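Local coordinates for DUF1893 domain-containing protein (Thermotoga maritima, PDB 1VK9) that is of unknown function but adopts a cytidine deaminase-like fold, binds zinc ions in the crystal and probably carries an ADP-ribose modification, at residues 74-79 / 98-103; 50-55 / 143-148; 19-24 / 65-70; 31-34 / 38-41. All coordinates share one frame; numbering follows the deposited sequence.

Interaction 1 of 4, residues 74-79 / 98-103. With ZN (zinc ion), chain B.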
loop_
_atom_site.group_PDB
_atom_site.type_symbol
_atom_site.label_atom_id
_atom_site.label_comp_id
_atom_site.label_asym_id
_atom_site.label_seq_id
_atom_site.Cartn_x
_atom_site.Cartn_y
_atom_site.Cartn_z
ATOM N N ALA A 74 -2.192 -1.571 -8.203
ATOM C CA ALA A 74 -1.196 -0.539 -8.413
ATOM C C ALA A 74 -0.502 -0.174 -7.090
ATOM O O ALA A 74 0.716 -0.313 -7.015
ATOM C CB ALA A 74 -1.789 0.642 -9.070
ATOM N N ALA A 75 -1.259 0.212 -6.047
ATOM C CA ALA A 75 -0.693 0.548 -4.726
ATOM C C ALA A 75 -0.003 -0.637 -4.069
ATOM O O ALA A 75 1.054 -0.485 -3.443
ATOM C CB ALA A 75 -1.753 1.096 -3.802
ATOM N N ALA A 76 -0.597 -1.823 -4.196
ATOM C CA ALA A 76 0.024 -3.029 -3.645
ATOM C C ALA A 76 1.460 -3.186 -4.176
ATOM O O ALA A 76 2.374 -3.468 -3.408
ATOM C CB ALA A 76 -0.803 -4.249 -3.957
ATOM N N SER A 77 1.654 -2.958 -5.474
ATOM C CA SER A 77 2.964 -3.080 -6.090
ATOM C C SER A 77 3.964 -2.112 -5.472
ATOM O O SER A 77 5.080 -2.501 -5.098
ATOM C CB SER A 77 2.881 -2.865 -7.598
ATOM O OG SER A 77 2.137 -3.901 -8.210
ATOM N N PHE A 78 3.574 -0.846 -5.365
ATOM C CA PHE A 78 4.453 0.143 -4.751
ATOM C C PHE A 78 4.783 -0.265 -3.311
ATOM O O PHE A 78 5.959 -0.349 -2.925
ATOM C CB PHE A 78 3.815 1.520 -4.793
ATOM C CG PHE A 78 3.944 2.201 -6.119
ATOM C CD1 PHE A 78 5.112 2.862 -6.464
ATOM C CD2 PHE A 78 2.905 2.188 -7.018
ATOM C CE1 PHE A 78 5.234 3.482 -7.686
ATOM C CE2 PHE A 78 3.022 2.818 -8.238
ATOM C CZ PHE A 78 4.188 3.456 -8.574
ATOM N N LEU A 79 3.741 -0.561 -2.541
ATOM C CA LEU A 79 3.915 -0.915 -1.154
ATOM C C LEU A 79 4.773 -2.203 -1.011
ATOM O O LEU A 79 5.653 -2.258 -0.144
ATOM C CB LEU A 79 2.552 -0.997 -0.459
ATOM C CG LEU A 79 1.761 0.325 -0.342
ATOM C CD1 LEU A 79 0.349 0.111 0.226
ATOM C CD2 LEU A 79 2.502 1.391 0.473
ATOM N N LYS A 98 -4.637 -10.865 -3.652
ATOM C CA LYS A 98 -4.065 -12.062 -4.270
ATOM C C LYS A 98 -2.562 -11.889 -4.381
ATOM O O LYS A 98 -1.797 -12.833 -4.136
ATOM C CB LYS A 98 -4.635 -12.239 -5.672
ATOM C CG LYS A 98 -5.486 -13.432 -5.863
ATOM C CD LYS A 98 -6.947 -13.061 -5.951
ATOM C CE LYS A 98 -7.607 -13.712 -7.154
ATOM N NZ LYS A 98 -6.961 -13.210 -8.407
ATOM N N LEU A 99 -2.158 -10.661 -4.734
ATOM C CA LEU A 99 -0.767 -10.311 -4.983
ATOM C C LEU A 99 0.040 -10.361 -3.707
ATOM O O LEU A 99 1.121 -10.958 -3.671
ATOM C CB LEU A 99 -0.646 -8.924 -5.613
ATOM C CG LEU A 99 0.732 -8.512 -6.139
ATOM C CD1 LEU A 99 1.230 -9.425 -7.248
ATOM C CD2 LEU A 99 0.616 -7.096 -6.654
HETATM N N MSE A 100 -0.494 -9.742 -2.662
HETATM C CA MSE A 100 0.199 -9.695 -1.390
HETATM C C MSE A 100 0.348 -11.058 -0.762
HETATM O O MSE A 100 1.366 -11.308 -0.126
HETATM C CB MSE A 100 -0.508 -8.739 -0.453
HETATM C CG MSE A 100 -0.717 -7.436 -1.140
HETATM SE SE MSE A 100 -0.349 -5.910 -0.064
HETATM C CE MSE A 100 -2.013 -5.848 0.901
ATOM N N ASN A 101 -0.636 -11.944 -0.958
ATOM C CA ASN A 101 -0.441 -13.323 -0.560
ATOM C C ASN A 101 0.660 -14.018 -1.338
ATOM O O ASN A 101 1.433 -14.754 -0.759
ATOM C CB ASN A 101 -1.731 -14.141 -0.593
ATOM C CG ASN A 101 -2.725 -13.696 0.474
ATOM O OD1 ASN A 101 -2.346 -13.392 1.620
ATOM N ND2 ASN A 101 -4.002 -13.605 0.091
ATOM N N GLU A 102 0.752 -13.778 -2.645
ATOM C CA GLU A 102 1.787 -14.422 -3.439
ATOM C C GLU A 102 3.162 -14.023 -2.868
ATOM O O GLU A 102 4.136 -14.813 -2.903
ATOM C CB GLU A 102 1.651 -14.010 -4.917
ATOM C CG GLU A 102 2.747 -14.554 -5.836
ATOM C CD GLU A 102 2.743 -13.973 -7.235
ATOM O OE1 GLU A 102 2.016 -13.011 -7.499
ATOM O OE2 GLU A 102 3.462 -14.492 -8.111
ATOM N N TYR A 103 3.228 -12.800 -2.332
ATOM C CA TYR A 103 4.492 -12.242 -1.935
ATOM C C TYR A 103 4.748 -12.398 -0.455
ATOM O O TYR A 103 5.743 -11.900 0.042
ATOM C CB TYR A 103 4.615 -10.786 -2.411
ATOM C CG TYR A 103 5.029 -10.751 -3.857
ATOM C CD1 TYR A 103 4.089 -10.952 -4.872
ATOM C CD2 TYR A 103 6.371 -10.599 -4.217
ATOM C CE1 TYR A 103 4.475 -10.966 -6.210
ATOM C CE2 TYR A 103 6.768 -10.609 -5.557
ATOM C CZ TYR A 103 5.818 -10.797 -6.538
ATOM O OH TYR A 103 6.188 -10.818 -7.846
HETATM ZN ZN ZN B . 2.479 -12.821 -9.618
#
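Ser-77 OG, whose hydrogen bond goes back to the carbonyl oxygen of Lys-73 one turn earlier in its own helix, has Leu-99 CD2 beside it at 3.9 Å. The torsion explains this double role: OG stands beside the backbone N and anti to the carbonyl carbon (chi1 -66°), where it can return its hydrogen to the helix while it offers only a van der Waals surface to the neighbouring helix. Leu-99 CD2 also reaches Ala-76 CB, at 4.2 Å. Because Leu-99 CG lies anti to the backbone N (chi1 -170°), its CD2 branch is carried across the gap between the helices. Met-100, a selenomethionine, approaches Ala-76 from the next position along, its CG 4.3 Å from Ala-76 CB. Alanine thus forms the small central surface on which two larger side chains rest, and no hydrogen bond links the helices. Leu-79 and Met-100 both touch Ile-87, so the pair also shares a strand beneath it. Apart from this packing, on the surface, Glu-102 chelates a zinc ion through both carboxylate oxygens, OE1 at 2.2 Å and OE2 at 2.5 Å from the metal. The axes of the short segments lie 10.1 Å apart and run nearly parallel, at 25°. That geometry suits helices 73-82 and 94-102 as the connections of two consecutive beta-alpha-beta crossovers, joined through strand 86-93, in the layered alpha/beta architecture of the cytidine deaminase-like fold.

Interaction 2 of 4, residues 50-55 / 143-148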
loop_
_atom_site.group_PDB
_atom_site.type_symbol
_atom_site.label_atom_id
_atom_site.label_comp_id
_atom_site.label_asym_id
_atom_site.label_seq_id
_atom_site.Cartn_x
_atom_site.Cartn_y
_atom_site.Cartn_z
ATOM N N PRO A 50 -0.288 10.172 -3.702
ATOM C CA PRO A 50 0.396 9.939 -2.415
ATOM C C PRO A 50 1.300 8.699 -2.335
ATOM O O PRO A 50 2.409 8.788 -1.828
ATOM C CB PRO A 50 -0.772 9.812 -1.423
ATOM C CG PRO A 50 -1.920 9.433 -2.253
ATOM C CD PRO A 50 -1.751 10.195 -3.522
ATOM N N VAL A 51 0.820 7.554 -2.808
ATOM C CA VAL A 51 1.627 6.337 -2.832
ATOM C C VAL A 51 2.919 6.574 -3.610
ATOM O O VAL A 51 4.006 6.181 -3.166
ATOM C CB VAL A 51 0.845 5.147 -3.409
ATOM C CG1 VAL A 51 1.713 3.928 -3.467
ATOM C CG2 VAL A 51 -0.365 4.841 -2.541
ATOM N N VAL A 52 2.803 7.243 -4.754
ATOM C CA VAL A 52 3.971 7.652 -5.515
ATOM C C VAL A 52 4.830 8.650 -4.712
ATOM O O VAL A 52 6.033 8.458 -4.626
ATOM C CB VAL A 52 3.576 8.190 -6.910
ATOM C CG1 VAL A 52 4.784 8.731 -7.666
ATOM C CG2 VAL A 52 2.907 7.095 -7.731
ATOM N N GLU A 53 4.226 9.689 -4.115
ATOM C CA GLU A 53 4.966 10.627 -3.270
ATOM C C GLU A 53 5.731 9.768 -2.244
ATOM O O GLU A 53 6.959 9.858 -2.151
ATOM C CB GLU A 53 4.049 11.696 -2.599
ATOM C CG GLU A 53 3.578 12.882 -3.478
ATOM C CD GLU A 53 2.727 13.962 -2.746
ATOM O OE1 GLU A 53 3.329 14.797 -2.013
ATOM O OE2 GLU A 53 1.466 14.030 -2.921
ATOM N N LEU A 54 5.029 8.890 -1.528
ATOM C CA LEU A 54 5.660 8.017 -0.539
ATOM C C LEU A 54 6.827 7.189 -1.119
ATOM O O LEU A 54 7.907 7.125 -0.537
ATOM C CB LEU A 54 4.623 7.094 0.096
ATOM C CG LEU A 54 5.080 6.012 1.092
ATOM C CD1 LEU A 54 5.856 6.610 2.260
ATOM C CD2 LEU A 54 3.878 5.210 1.597
ATOM N N PHE A 55 6.602 6.562 -2.270
ATOM C CA PHE A 55 7.637 5.816 -2.972
ATOM C C PHE A 55 8.873 6.658 -3.291
ATOM O O PHE A 55 9.996 6.195 -3.178
ATOM C CB PHE A 55 7.057 5.269 -4.267
ATOM C CG PHE A 55 7.900 4.207 -4.919
ATOM C CD1 PHE A 55 7.817 2.887 -4.506
ATOM C CD2 PHE A 55 8.746 4.527 -5.978
ATOM C CE1 PHE A 55 8.588 1.898 -5.115
ATOM C CE2 PHE A 55 9.519 3.558 -6.589
ATOM C CZ PHE A 55 9.450 2.237 -6.161
ATOM N N ILE A 143 5.284 1.208 -15.166
ATOM C CA ILE A 143 4.232 1.753 -16.019
ATOM C C ILE A 143 3.421 2.837 -15.311
ATOM O O ILE A 143 3.059 3.834 -15.942
ATOM C CB ILE A 143 3.308 0.655 -16.645
ATOM C CG1 ILE A 143 2.716 1.158 -17.970
ATOM C CG2 ILE A 143 2.180 0.276 -15.703
ATOM C CD1 ILE A 143 1.939 0.109 -18.801
ATOM N N VAL A 144 3.146 2.677 -14.018
ATOM C CA VAL A 144 2.382 3.714 -13.321
ATOM C C VAL A 144 3.162 5.030 -13.285
ATOM O O VAL A 144 2.594 6.102 -13.519
ATOM C CB VAL A 144 1.939 3.304 -11.911
ATOM C CG1 VAL A 144 1.386 4.506 -11.143
ATOM C CG2 VAL A 144 0.890 2.216 -12.001
ATOM N N LEU A 145 4.463 4.948 -13.028
ATOM C CA LEU A 145 5.287 6.150 -12.986
ATOM C C LEU A 145 5.299 6.893 -14.314
ATOM O O LEU A 145 5.413 8.123 -14.346
ATOM C CB LEU A 145 6.705 5.825 -12.534
ATOM C CG LEU A 145 6.813 5.435 -11.062
ATOM C CD1 LEU A 145 8.225 5.011 -10.728
ATOM C CD2 LEU A 145 6.360 6.571 -10.164
ATOM N N SER A 146 5.151 6.156 -15.406
ATOM C CA SER A 146 5.164 6.775 -16.714
ATOM C C SER A 146 3.814 7.442 -17.029
ATOM O O SER A 146 3.540 7.801 -18.176
ATOM C CB SER A 146 5.573 5.760 -17.785
ATOM O OG SER A 146 4.458 4.991 -18.199
ATOM N N LYS A 147 2.969 7.599 -16.010
ATOM C CA LYS A 147 1.768 8.425 -16.127
ATOM C C LYS A 147 1.941 9.667 -15.254
ATOM O O LYS A 147 1.338 10.694 -15.519
ATOM C CB LYS A 147 0.483 7.657 -15.761
ATOM C CG LYS A 147 0.239 6.302 -16.472
ATOM C CD LYS A 147 0.513 6.328 -17.974
ATOM C CE LYS A 147 -0.692 5.864 -18.806
ATOM N NZ LYS A 147 -0.299 4.958 -19.946
ATOM N N PHE A 148 2.778 9.579 -14.225
ATOM C CA PHE A 148 3.161 10.744 -13.415
ATOM C C PHE A 148 4.555 11.218 -13.821
ATOM O O PHE A 148 4.705 12.252 -14.470
ATOM C CB PHE A 148 3.163 10.422 -11.910
ATOM C CG PHE A 148 1.807 10.035 -11.343
ATOM C CD1 PHE A 148 1.343 8.717 -11.426
ATOM C CD2 PHE A 148 1.015 10.981 -10.687
ATOM C CE1 PHE A 148 0.093 8.351 -10.888
ATOM C CE2 PHE A 148 -0.234 10.626 -10.142
ATOM C CZ PHE A 148 -0.692 9.301 -10.249
#
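Val-52 and Leu-145 meet methyl to methyl, Val-52 CG1 lying 3.7 Å from Leu-145 CD2, the two side chains passing alongside one another and pointing opposite ways. The second methyl of Val-52, CG2, approaches the ring of Phe-148 obliquely and comes to 4.3 Å from its CD1. The valine therefore divides its branches between two partners: CG1, anti to the backbone N (chi1 175°), goes to the leucine, and CG2 to the terminal phenylalanine of the model. Behind this first shell the backbone changes course. Leu-145 is the last helical residue of helix 137-145, and Ser-146 leaves helical geometry while its OG donates a 2.9 Å hydrogen bond to Ile-143 O. The chain then bends back, with Lys-147 N bonded to Val-144 O at 2.9 Å, which brings Phe-148 round toward helix 49-57. There the ring has Val-144 O in plane at its edge and also touches Leu-48. Phe-78 of helix 73-82 packs on both Val-52 and Val-144, bridging the two segments. No hydrogen bond or charge pair joins these segments, so the direct contact between the C-terminal end and helix 49-57 is apolar, consistent with hydrophobic packing.

Interaction 3 of 4, residues 19-24 / 65-70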
loop_
_atom_site.group_PDB
_atom_site.type_symbol
_atom_site.label_atom_id
_atom_site.label_comp_id
_atom_site.label_asym_id
_atom_site.label_seq_id
_atom_site.Cartn_x
_atom_site.Cartn_y
_atom_site.Cartn_z
ATOM N N ARG A 19 -2.689 -0.057 16.503
ATOM C CA ARG A 19 -3.683 0.648 17.315
ATOM C C ARG A 19 -3.425 2.157 17.337
ATOM O O ARG A 19 -4.338 2.936 17.120
ATOM C CB ARG A 19 -3.678 0.102 18.741
ATOM C CG ARG A 19 -5.042 -0.107 19.380
ATOM C CD ARG A 19 -4.948 -0.509 20.849
ATOM N NE ARG A 19 -6.218 -1.034 21.330
ATOM N N SER A 20 -2.179 2.551 17.579
ATOM C CA SER A 20 -1.788 3.957 17.634
ATOM C C SER A 20 -1.887 4.665 16.294
ATOM O O SER A 20 -2.298 5.815 16.223
ATOM C CB SER A 20 -0.354 4.081 18.146
ATOM O OG SER A 20 -0.316 3.985 19.551
ATOM N N ALA A 21 -1.478 3.986 15.232
ATOM C CA ALA A 21 -1.478 4.587 13.906
ATOM C C ALA A 21 -2.902 4.812 13.434
ATOM O O ALA A 21 -3.172 5.790 12.744
ATOM C CB ALA A 21 -0.714 3.721 12.922
ATOM N N LEU A 22 -3.803 3.908 13.819
ATOM C CA LEU A 22 -5.201 3.968 13.406
ATOM C C LEU A 22 -5.861 5.180 14.051
ATOM O O LEU A 22 -6.588 5.918 13.389
ATOM C CB LEU A 22 -5.951 2.672 13.771
ATOM C CG LEU A 22 -5.694 1.354 13.008
ATOM C CD1 LEU A 22 -6.285 0.145 13.739
ATOM C CD2 LEU A 22 -6.208 1.390 11.588
ATOM N N LYS A 23 -5.589 5.387 15.341
ATOM C CA LYS A 23 -6.041 6.578 16.075
ATOM C C LYS A 23 -5.637 7.883 15.372
ATOM O O LYS A 23 -6.421 8.825 15.350
ATOM C CB LYS A 23 -5.534 6.565 17.529
ATOM C CG LYS A 23 -6.371 5.711 18.488
ATOM C CD LYS A 23 -6.912 6.558 19.670
ATOM C CE LYS A 23 -6.702 5.902 21.050
ATOM N NZ LYS A 23 -5.392 5.177 21.175
ATOM N N ILE A 24 -4.432 7.921 14.791
ATOM C CA ILE A 24 -3.937 9.083 14.035
ATOM C C ILE A 24 -4.618 9.198 12.657
ATOM O O ILE A 24 -5.138 10.261 12.300
ATOM C CB ILE A 24 -2.374 9.069 13.933
ATOM C CG1 ILE A 24 -1.744 9.430 15.289
ATOM C CG2 ILE A 24 -1.875 10.030 12.856
ATOM C CD1 ILE A 24 -0.213 9.240 15.361
ATOM N N LEU A 65 4.806 0.532 9.588
ATOM C CA LEU A 65 3.570 0.034 9.007
ATOM C C LEU A 65 2.940 1.107 8.136
ATOM O O LEU A 65 3.153 2.308 8.371
ATOM C CB LEU A 65 2.599 -0.457 10.082
ATOM C CG LEU A 65 2.107 0.546 11.099
ATOM C CD1 LEU A 65 0.779 1.098 10.662
ATOM C CD2 LEU A 65 1.958 -0.159 12.397
ATOM N N VAL A 66 2.182 0.668 7.131
ATOM C CA VAL A 66 1.453 1.577 6.252
ATOM C C VAL A 66 -0.042 1.361 6.387
ATOM O O VAL A 66 -0.503 0.231 6.355
ATOM C CB VAL A 66 1.845 1.360 4.777
ATOM C CG1 VAL A 66 0.925 2.155 3.838
ATOM C CG2 VAL A 66 3.321 1.692 4.562
ATOM N N ILE A 67 -0.793 2.449 6.541
ATOM C CA ILE A 67 -2.254 2.410 6.436
ATOM C C ILE A 67 -2.714 3.105 5.161
ATOM O O ILE A 67 -2.254 4.189 4.828
ATOM C CB ILE A 67 -2.940 3.040 7.679
ATOM C CG1 ILE A 67 -2.482 2.332 8.959
ATOM C CG2 ILE A 67 -4.483 2.980 7.528
ATOM C CD1 ILE A 67 -3.044 2.941 10.214
ATOM N N ASP A 68 -3.630 2.481 4.450
ATOM C CA ASP A 68 -4.103 3.016 3.191
ATOM C C ASP A 68 -5.622 2.828 3.076
ATOM O O ASP A 68 -6.163 1.800 3.473
ATOM C CB ASP A 68 -3.363 2.325 2.043
ATOM C CG ASP A 68 -3.461 3.088 0.743
ATOM O OD1 ASP A 68 -4.207 4.090 0.689
ATOM O OD2 ASP A 68 -2.837 2.763 -0.280
ATOM N N LYS A 69 -6.300 3.843 2.546
ATOM C CA LYS A 69 -7.764 3.883 2.431
ATOM C C LYS A 69 -8.248 2.838 1.392
ATOM O O LYS A 69 -9.248 2.139 1.593
ATOM C CB LYS A 69 -8.167 5.288 1.975
ATOM C CG LYS A 69 -9.304 5.966 2.696
ATOM C CD LYS A 69 -9.535 7.329 2.019
ATOM C CE LYS A 69 -10.397 8.258 2.836
ATOM N NZ LYS A 69 -11.795 8.107 2.367
HETATM N N MSE A 70 -7.520 2.733 0.285
HETATM C CA MSE A 70 -7.973 1.968 -0.848
HETATM C C MSE A 70 -6.766 1.307 -1.502
HETATM O O MSE A 70 -5.954 1.982 -2.137
HETATM C CB MSE A 70 -8.675 2.915 -1.831
HETATM C CG MSE A 70 -9.215 2.256 -3.107
HETATM SE SE MSE A 70 -10.627 0.895 -2.763
HETATM C CE MSE A 70 -12.221 2.055 -2.105
#
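Ile-67 reaches from strand 65-68 to Ala-21 and Leu-22 of helix 15-27, a helix-on-sheet packing within the alpha/beta/alpha layering of the cytidine deaminase-like fold. From CB the CG1 branch, anti to the carbonyl carbon (chi1 -57°), heads for the helix. The extended second torsion, 177°, carries CD1 out to the helix surface, where this one methyl does the touching. Ala-21 CB is 3.7 Å from Ile-67 CD1, and Leu-22 CD2 lies 3.8 Å from the same CD1, along a side chain that runs at about a right angle to the isoleucine. Phe-25, a turn further along the helix, also packs on Ile-67. The alternation of the strand sends Val-66 to the other side of the sheet, where it meets Leu-79 of helix 73-82, so neighbouring residues of a single strand serve two helical layers. Helix and strand segments cross at -36° with their axes 9.6 Å apart. Leu-22 also borders a metal site: its side chain touches His-88 and lies about 4 Å from the zinc ion that His-88 and Asp-110 bind. At the start of the strand, Leu-65 CD1 completes the seat of the alanine methyl, 3.8 Å from Ala-21 CB.

Interaction 4 of 4, residues 31-34 / 38-41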
loop_
_atom_site.group_PDB
_atom_site.type_symbol
_atom_site.label_atom_id
_atom_site.label_comp_id
_atom_site.label_asym_id
_atom_site.label_seq_id
_atom_site.Cartn_x
_atom_site.Cartn_y
_atom_site.Cartn_z
ATOM N N SER A 31 -5.512 9.737 3.976
ATOM C CA SER A 31 -5.744 8.720 2.953
ATOM C C SER A 31 -4.588 7.706 2.838
ATOM O O SER A 31 -4.751 6.627 2.240
ATOM C CB SER A 31 -6.114 9.355 1.606
ATOM O OG SER A 31 -5.041 10.070 1.031
ATOM N N LEU A 32 -3.438 8.085 3.414
ATOM C CA LEU A 32 -2.220 7.276 3.496
ATOM C C LEU A 32 -1.387 7.696 4.708
ATOM O O LEU A 32 -1.273 8.877 5.023
ATOM C CB LEU A 32 -1.392 7.426 2.223
ATOM C CG LEU A 32 -0.101 6.626 2.011
ATOM C CD1 LEU A 32 -0.311 5.132 2.186
ATOM C CD2 LEU A 32 0.471 6.907 0.626
ATOM N N LEU A 33 -0.808 6.723 5.392
ATOM C CA LEU A 33 0.047 6.995 6.536
ATOM C C LEU A 33 1.143 5.937 6.606
ATOM O O LEU A 33 0.855 4.737 6.419
ATOM C CB LEU A 33 -0.779 6.984 7.821
ATOM C CG LEU A 33 -0.036 6.962 9.154
ATOM C CD1 LEU A 33 0.621 8.281 9.424
ATOM C CD2 LEU A 33 -1.003 6.651 10.253
ATOM N N ALA A 34 2.389 6.367 6.839
ATOM C CA ALA A 34 3.435 5.427 7.247
ATOM C C ALA A 34 3.859 5.751 8.677
ATOM O O ALA A 34 4.080 6.921 9.020
ATOM C CB ALA A 34 4.589 5.450 6.305
ATOM N N ARG A 38 6.425 6.876 15.539
ATOM C CA ARG A 38 5.947 8.195 15.186
ATOM C C ARG A 38 5.487 8.179 13.730
ATOM O O ARG A 38 5.796 7.252 12.977
ATOM C CB ARG A 38 7.010 9.264 15.481
ATOM C CG ARG A 38 8.023 9.533 14.397
ATOM C CD ARG A 38 9.311 10.171 14.911
ATOM N NE ARG A 38 10.461 9.523 14.287
ATOM C CZ ARG A 38 11.065 9.965 13.190
ATOM N NH1 ARG A 38 10.647 11.081 12.605
ATOM N NH2 ARG A 38 12.085 9.294 12.680
ATOM N N SER A 39 4.722 9.194 13.346
ATOM C CA SER A 39 4.229 9.331 11.975
ATOM C C SER A 39 5.352 9.808 11.029
ATOM O O SER A 39 5.965 10.840 11.284
ATOM C CB SER A 39 3.036 10.296 11.972
ATOM O OG SER A 39 2.920 10.988 10.752
ATOM N N ILE A 40 5.637 9.070 9.952
ATOM C CA ILE A 40 6.738 9.485 9.060
ATOM C C ILE A 40 6.347 10.008 7.672
ATOM O O ILE A 40 7.154 10.680 7.002
ATOM C CB ILE A 40 7.840 8.412 8.957
ATOM C CG1 ILE A 40 7.319 7.110 8.368
ATOM C CG2 ILE A 40 8.493 8.195 10.321
ATOM C CD1 ILE A 40 8.401 6.036 8.272
ATOM N N PHE A 41 5.116 9.699 7.265
ATOM C CA PHE A 41 4.507 10.214 6.042
ATOM C C PHE A 41 2.994 10.281 6.252
ATOM O O PHE A 41 2.376 9.321 6.705
ATOM C CB PHE A 41 4.831 9.323 4.825
ATOM C CG PHE A 41 4.270 9.850 3.527
ATOM C CD1 PHE A 41 2.980 9.510 3.117
ATOM C CD2 PHE A 41 5.007 10.722 2.737
ATOM C CE1 PHE A 41 2.433 10.027 1.936
ATOM C CE2 PHE A 41 4.474 11.233 1.545
ATOM C CZ PHE A 41 3.180 10.888 1.151
#
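Leu-32 CD2 rests 3.9 Å from Phe-41 CE1, the leucine meeting the aromatic ring obliquely. Phe-41 has CG anti to its backbone N (chi1 -178°), which extends the ring along the hairpin toward Leu-32. Leu-54 of helix 49-57 touches both side chains, so this apolar centre belongs to the layer between sheet and helix. Next along the same face, Ala-34 CB lies 4.2 Å from Phe-41 CB and 3.8 Å from Ile-40 CG1. Leu-33 points to the other face and reaches Ala-21 and Phe-25 of helix 15-27. The backbone bonds follow: Ala-34 N donates to Phe-41 O at 3.0 Å, and Ala-34 O receives Ile-40 N at 2.8 Å with an N-H...O angle of 167°. A weak bond of 3.4 Å from Phe-41 N reaches the same Ala-34 O. Two successive residues thus face Ala-34, the signature of a classic beta bulge in an antiparallel hairpin. Toward the polar edge, Ser-39 OG is hydrogen-bonded to Glu-42 OE2, while Leu-33 CD1 packs alongside it. The chemistry implies a division of labour: backbone bonds set the register of the hairpin, with the bulge at Ile-40 and Phe-41, and apolar side chains on its two faces join it to different helices.

In the fold
Interactions 3 and 4 are neighbours, their centres 7 Å apart, because strands 32-35 and 65-68 pair in one sheet: Ile-67 N lies 2.8 Å from Leu-33 O, a probable hydrogen bond. Interactions 1 and 2 occupy the other side of that sheet and meet through Phe-78, whose ring packs edge-to-face on Phe-55. Asp-68, on the strand of interaction 3, reaches both, its OD2 lying 3.9 Å from Val-51 CG2 and 4.0 Å from Ala-75 CB. Its OD1 is covalently linked to an unidentified ligand, consistent with ADP-ribosylation, and Ala-74 N and Ala-75 N hydrogen-bond to unidentified ligand atoms, probably of the same molecule. The centres of interactions 1 and 3 lie about 17 Å apart, across the chain's centre.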